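Long-range contact in isomerase/lactonizing enzyme (Agrobacterium tumefaciens, PDB 1RVK), which is of unknown function but, as a magnesium-binding member of the enolase superfamily, probably abstracts a proton alpha to a substrate carboxylate: residues A[4-16]-A[369-381]. Sequence-based numbering, arbitrary orientation.
Sequences TDVEVRVFRTTTR and EDIDFTFIDNNRV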
loop_
_atom_site.group_PDB
_atom_site.type_symbol
_atom_site.label_atom_id
_atom_site.label_comp_id
_atom_site.label_asym_id
_atom_site.label_seq_id
_atom_site.Cartn_x
_atom_site.Cartn_y
_atom_site.Cartn_z
ATOM N N THR A 4 8.469 -13.428 -24.457
ATOM C CA THR A 4 9.642 -13.232 -25.297
ATOM C C THR A 4 10.544 -12.097 -24.831
ATOM O O THR A 4 11.735 -12.085 -25.145
ATOM C CB THR A 4 9.244 -12.957 -26.767
ATOM O OG1 THR A 4 8.373 -11.819 -26.825
ATOM C CG2 THR A 4 8.539 -14.165 -27.361
ATOM N N ASP A 5 9.989 -11.149 -24.079
ATOM C CA ASP A 5 10.779 -10.013 -23.607
ATOM C C ASP A 5 10.374 -9.497 -22.229
ATOM O O ASP A 5 9.204 -9.550 -21.852
ATOM C CB ASP A 5 10.656 -8.844 -24.589
ATOM C CG ASP A 5 11.070 -9.212 -25.997
ATOM O OD1 ASP A 5 12.289 -9.261 -26.266
ATOM O OD2 ASP A 5 10.172 -9.452 -26.834
ATOM N N VAL A 6 11.363 -8.998 -21.494
ATOM C CA VAL A 6 11.159 -8.388 -20.182
ATOM C C VAL A 6 11.976 -7.105 -20.284
ATOM O O VAL A 6 13.200 -7.150 -20.409
ATOM C CB VAL A 6 11.712 -9.252 -19.033
ATOM C CG1 VAL A 6 11.507 -8.532 -17.703
ATOM C CG2 VAL A 6 11.006 -10.596 -19.009
ATOM N N GLU A 7 11.302 -5.961 -20.251
ATOM C CA GLU A 7 11.994 -4.687 -20.393
ATOM C C GLU A 7 11.671 -3.683 -19.296
ATOM O O GLU A 7 10.571 -3.671 -18.749
ATOM C CB GLU A 7 11.647 -4.072 -21.749
ATOM C CG GLU A 7 11.644 -5.083 -22.888
ATOM C CD GLU A 7 11.099 -4.510 -24.184
ATOM O OE1 GLU A 7 10.110 -3.744 -24.131
ATOM O OE2 GLU A 7 11.652 -4.837 -25.257
ATOM N N VAL A 8 12.646 -2.836 -18.991
ATOM C CA VAL A 8 12.482 -1.804 -17.980
ATOM C C VAL A 8 12.751 -0.451 -18.619
ATOM O O VAL A 8 13.768 -0.259 -19.285
ATOM C CB VAL A 8 13.463 -1.996 -16.803
ATOM C CG1 VAL A 8 13.344 -0.825 -15.827
ATOM C CG2 VAL A 8 13.161 -3.309 -16.089
ATOM N N ARG A 9 11.824 0.479 -18.422
ATOM C CA ARG A 9 11.958 1.825 -18.957
ATOM C C ARG A 9 11.907 2.796 -17.791
ATOM O O ARG A 9 10.910 2.866 -17.070
ATOM C CB ARG A 9 10.822 2.129 -19.941
ATOM C CG ARG A 9 10.864 1.294 -21.212
ATOM C CD ARG A 9 9.675 1.590 -22.112
ATOM N NE ARG A 9 9.821 0.969 -23.426
ATOM C CZ ARG A 9 9.839 -0.343 -23.643
ATOM N NH1 ARG A 9 9.714 -1.192 -22.631
ATOM N NH2 ARG A 9 9.988 -0.809 -24.877
ATOM N N VAL A 10 12.998 3.529 -17.596
ATOM C CA VAL A 10 13.070 4.503 -16.519
ATOM C C VAL A 10 12.794 5.880 -17.103
ATOM O O VAL A 10 13.341 6.248 -18.145
ATOM C CB VAL A 10 14.462 4.494 -15.851
ATOM C CG1 VAL A 10 14.483 5.452 -14.666
ATOM C CG2 VAL A 10 14.805 3.084 -15.391
ATOM N N PHE A 11 11.930 6.635 -16.433
ATOM C CA PHE A 11 11.578 7.969 -16.892
ATOM C C PHE A 11 11.450 8.904 -15.698
ATOM O O PHE A 11 11.470 8.457 -14.549
ATOM C CB PHE A 11 10.254 7.935 -17.656
ATOM C CG PHE A 11 9.092 7.454 -16.833
ATOM C CD1 PHE A 11 8.898 6.095 -16.603
ATOM C CD2 PHE A 11 8.200 8.366 -16.271
ATOM C CE1 PHE A 11 7.828 5.648 -15.824
ATOM C CE2 PHE A 11 7.129 7.932 -15.491
ATOM C CZ PHE A 11 6.943 6.568 -15.266
ATOM N N ARG A 12 11.314 10.198 -15.974
ATOM C CA ARG A 12 11.188 11.195 -14.916
ATOM C C ARG A 12 9.745 11.667 -14.751
ATOM O O ARG A 12 9.096 12.056 -15.720
ATOM C CB ARG A 12 12.063 12.416 -15.226
ATOM C CG ARG A 12 13.450 12.095 -15.762
ATOM C CD ARG A 12 14.056 13.318 -16.454
ATOM N NE ARG A 12 15.177 12.966 -17.325
ATOM C CZ ARG A 12 16.353 12.522 -16.892
ATOM N NH1 ARG A 12 16.571 12.375 -15.591
ATOM N NH2 ARG A 12 17.311 12.217 -17.758
ATOM N N THR A 13 9.249 11.624 -13.519
ATOM C CA THR A 13 7.903 12.090 -13.218
ATOM C C THR A 13 8.059 13.355 -12.369
ATOM O O THR A 13 8.961 13.444 -11.537
ATOM C CB THR A 13 7.090 11.030 -12.431
ATOM O OG1 THR A 13 5.777 11.536 -12.165
ATOM C CG2 THR A 13 7.767 10.694 -11.109
ATOM N N THR A 14 7.196 14.337 -12.598
ATOM C CA THR A 14 7.247 15.589 -11.851
ATOM C C THR A 14 6.283 15.486 -10.681
ATOM O O THR A 14 5.091 15.260 -10.871
ATOM C CB THR A 14 6.852 16.773 -12.739
ATOM O OG1 THR A 14 7.769 16.861 -13.836
ATOM C CG2 THR A 14 6.883 18.069 -11.945
ATOM N N THR A 15 6.800 15.666 -9.472
ATOM C CA THR A 15 5.974 15.545 -8.280
ATOM C C THR A 15 6.463 16.433 -7.141
ATOM O O THR A 15 7.592 16.930 -7.165
ATOM C CB THR A 15 5.976 14.075 -7.801
ATOM O OG1 THR A 15 5.233 13.954 -6.584
ATOM C CG2 THR A 15 7.396 13.603 -7.572
ATOM N N ARG A 16 5.600 16.633 -6.150
ATOM C CA ARG A 16 5.948 17.427 -4.980
ATOM C C ARG A 16 6.100 16.492 -3.792
ATOM O O ARG A 16 6.263 16.924 -2.653
ATOM C CB ARG A 16 4.869 18.476 -4.696
ATOM C CG ARG A 16 5.023 19.734 -5.543
ATOM C CD ARG A 16 3.858 20.699 -5.364
ATOM N NE ARG A 16 4.132 21.978 -6.016
ATOM C CZ ARG A 16 4.924 22.922 -5.514
ATOM N NH1 ARG A 16 5.116 24.051 -6.188
ATOM N NH2 ARG A 16 5.511 22.752 -4.334
ATOM N N GLU A 369 -4.452 0.620 -15.483
ATOM C CA GLU A 369 -3.697 1.858 -15.397
ATOM C C GLU A 369 -3.668 2.466 -16.802
ATOM O O GLU A 369 -3.200 1.842 -17.756
ATOM C CB GLU A 369 -2.288 1.587 -14.850
ATOM C CG GLU A 369 -2.322 0.951 -13.451
ATOM C CD GLU A 369 -0.962 0.851 -12.775
ATOM O OE1 GLU A 369 -0.018 0.320 -13.389
ATOM O OE2 GLU A 369 -0.839 1.294 -11.611
ATOM N N ASP A 370 -4.210 3.674 -16.916
ATOM C CA ASP A 370 -4.297 4.400 -18.188
ATOM C C ASP A 370 -2.944 5.055 -18.455
ATOM O O ASP A 370 -2.762 6.255 -18.246
ATOM C CB ASP A 370 -5.399 5.460 -18.079
ATOM C CG ASP A 370 -5.897 5.938 -19.432
ATOM O OD1 ASP A 370 -6.800 6.802 -19.451
ATOM O OD2 ASP A 370 -5.394 5.455 -20.468
ATOM N N ILE A 371 -2.000 4.248 -18.929
ATOM C CA ILE A 371 -0.636 4.697 -19.171
ATOM C C ILE A 371 -0.412 5.654 -20.338
ATOM O O ILE A 371 -0.842 5.400 -21.462
ATOM C CB ILE A 371 0.291 3.477 -19.344
ATOM C CG1 ILE A 371 0.102 2.530 -18.154
ATOM C CG2 ILE A 371 1.742 3.928 -19.439
ATOM C CD1 ILE A 371 0.828 1.213 -18.285
ATOM N N ASP A 372 0.270 6.760 -20.052
ATOM C CA ASP A 372 0.588 7.749 -21.077
ATOM C C ASP A 372 1.970 7.366 -21.595
ATOM O O ASP A 372 2.982 7.899 -21.137
ATOM C CB ASP A 372 0.631 9.156 -20.474
ATOM C CG ASP A 372 0.686 10.251 -21.536
ATOM O OD1 ASP A 372 1.193 9.990 -22.647
ATOM O OD2 ASP A 372 0.233 11.382 -21.251
ATOM N N PHE A 373 2.012 6.430 -22.538
ATOM C CA PHE A 373 3.281 5.968 -23.092
ATOM C C PHE A 373 4.075 7.076 -23.775
ATOM O O PHE A 373 5.308 7.058 -23.771
ATOM C CB PHE A 373 3.045 4.817 -24.072
ATOM C CG PHE A 373 2.461 3.591 -23.431
ATOM C CD1 PHE A 373 1.084 3.397 -23.393
ATOM C CD2 PHE A 373 3.288 2.644 -22.836
ATOM C CE1 PHE A 373 0.537 2.278 -22.771
ATOM C CE2 PHE A 373 2.751 1.520 -22.209
ATOM C CZ PHE A 373 1.372 1.338 -22.177
ATOM N N THR A 374 3.369 8.040 -24.356
ATOM C CA THR A 374 4.028 9.153 -25.030
ATOM C C THR A 374 4.803 10.001 -24.027
ATOM O O THR A 374 5.931 10.409 -24.296
ATOM C CB THR A 374 3.006 10.042 -25.763
ATOM O OG1 THR A 374 2.342 9.268 -26.768
ATOM C CG2 THR A 374 3.701 11.225 -26.415
ATOM N N PHE A 375 4.199 10.261 -22.871
ATOM C CA PHE A 375 4.863 11.052 -21.841
ATOM C C PHE A 375 6.119 10.332 -21.357
ATOM O O PHE A 375 7.178 10.941 -21.193
ATOM C CB PHE A 375 3.918 11.299 -20.658
ATOM C CG PHE A 375 4.580 11.965 -19.481
ATOM C CD1 PHE A 375 5.289 11.218 -18.547
ATOM C CD2 PHE A 375 4.527 13.348 -19.329
ATOM C CE1 PHE A 375 5.939 11.838 -17.479
ATOM C CE2 PHE A 375 5.174 13.977 -18.265
ATOM C CZ PHE A 375 5.882 13.221 -17.337
ATOM N N ILE A 376 5.997 9.030 -21.132
ATOM C CA ILE A 376 7.127 8.246 -20.665
ATOM C C ILE A 376 8.259 8.281 -21.688
ATOM O O ILE A 376 9.428 8.424 -21.334
ATOM C CB ILE A 376 6.698 6.793 -20.384
ATOM C CG1 ILE A 376 5.728 6.778 -19.198
ATOM C CG2 ILE A 376 7.917 5.931 -20.101
ATOM C CD1 ILE A 376 5.090 5.427 -18.919
ATOM N N ASP A 377 7.910 8.168 -22.963
ATOM C CA ASP A 377 8.921 8.195 -24.009
ATOM C C ASP A 377 9.609 9.559 -24.085
ATOM O O ASP A 377 10.805 9.645 -24.350
ATOM C CB ASP A 377 8.289 7.856 -25.358
ATOM C CG ASP A 377 9.313 7.760 -26.468
ATOM O OD1 ASP A 377 10.254 6.950 -26.334
ATOM O OD2 ASP A 377 9.178 8.493 -27.471
ATOM N N ASN A 378 8.852 10.623 -23.842
ATOM C CA ASN A 378 9.394 11.981 -23.896
ATOM C C ASN A 378 10.196 12.374 -22.660
ATOM O O ASN A 378 10.857 13.413 -22.649
ATOM C CB ASN A 378 8.258 12.988 -24.092
ATOM C CG ASN A 378 7.691 12.962 -25.495
ATOM O OD1 ASN A 378 6.594 13.468 -25.745
ATOM N ND2 ASN A 378 8.441 12.383 -26.426
ATOM N N ASN A 379 10.144 11.544 -21.624
ATOM C CA ASN A 379 10.850 11.843 -20.384
ATOM C C ASN A 379 11.760 10.709 -19.917
ATOM O O ASN A 379 12.018 10.561 -18.721
ATOM C CB ASN A 379 9.826 12.183 -19.302
ATOM C CG ASN A 379 9.115 13.500 -19.569
ATOM O OD1 ASN A 379 9.623 14.570 -19.235
ATOM N ND2 ASN A 379 7.941 13.428 -20.188
ATOM N N ARG A 380 12.256 9.921 -20.864
ATOM C CA ARG A 380 13.130 8.802 -20.545
ATOM C C ARG A 380 14.460 9.247 -19.950
ATOM O O ARG A 380 14.955 10.338 -20.243
ATOM C CB ARG A 380 13.396 7.959 -21.799
ATOM C CG ARG A 380 12.183 7.196 -22.326
ATOM C CD ARG A 380 11.717 6.126 -21.340
ATOM N NE ARG A 380 12.764 5.145 -21.065
ATOM C CZ ARG A 380 13.155 4.206 -21.921
ATOM N NH1 ARG A 380 14.122 3.362 -21.583
ATOM N NH2 ARG A 380 12.571 4.098 -23.106
ATOM N N VAL A 381 15.030 8.393 -19.108
ATOM C CA VAL A 381 16.316 8.672 -18.482
ATOM C C VAL A 381 17.406 8.010 -19.322
ATOM O O VAL A 381 18.303 8.735 -19.809
ATOM C CB VAL A 381 16.378 8.108 -17.042
ATOM C CG1 VAL A 381 17.760 8.334 -16.448
ATOM C CG2 VAL A 381 15.325 8.781 -16.176
HETATM O O HOH W 1 15.534 3.466 -19.091
#
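Phe11 and Arg380 form a single beta bridge, Arg12 N donating to Asn379 O (2.9 Å) and Val381 N to Val10 O, where the chain's C-terminal end meets strand 4-15. The axis of helix 373-378 lies at 95° to that of strand 4-15, an outermost strand of the three-stranded antiparallel sheet of the enolase-type N-terminal domain, with strand 30-42 along its other edge. Ile376 CG1 sits over one face of the Phe11 ring in a CH-pi contact, 3.9 Å from the centroid and nearly on the normal, while Ile376 CG2 packs on Phe11 CD1 at 3.6 Å. Phe375 brings its ring edge toward Phe11 CD2, and Asn379 ND2 lies over the Phe375 ring while donating to Phe375 O. Val381 CG2 meets Val10 CG1 and one face of the Arg12 guanidinium, offset toward its rim. Bends at chi2 and chi3 (-65° and -60°) fold Arg380 back over the strand, setting Arg9 CB above the centre of its guanidinium. Arg9 itself grips Glu7 OE1 with both terminal nitrogens. Val10 O takes a second bond from Arg380 NE (3.2 Å), on the opposite face of its carbonyl plane from Val381 N; a water links Arg380 NH1 to Val10 N, 2.9 Å from each.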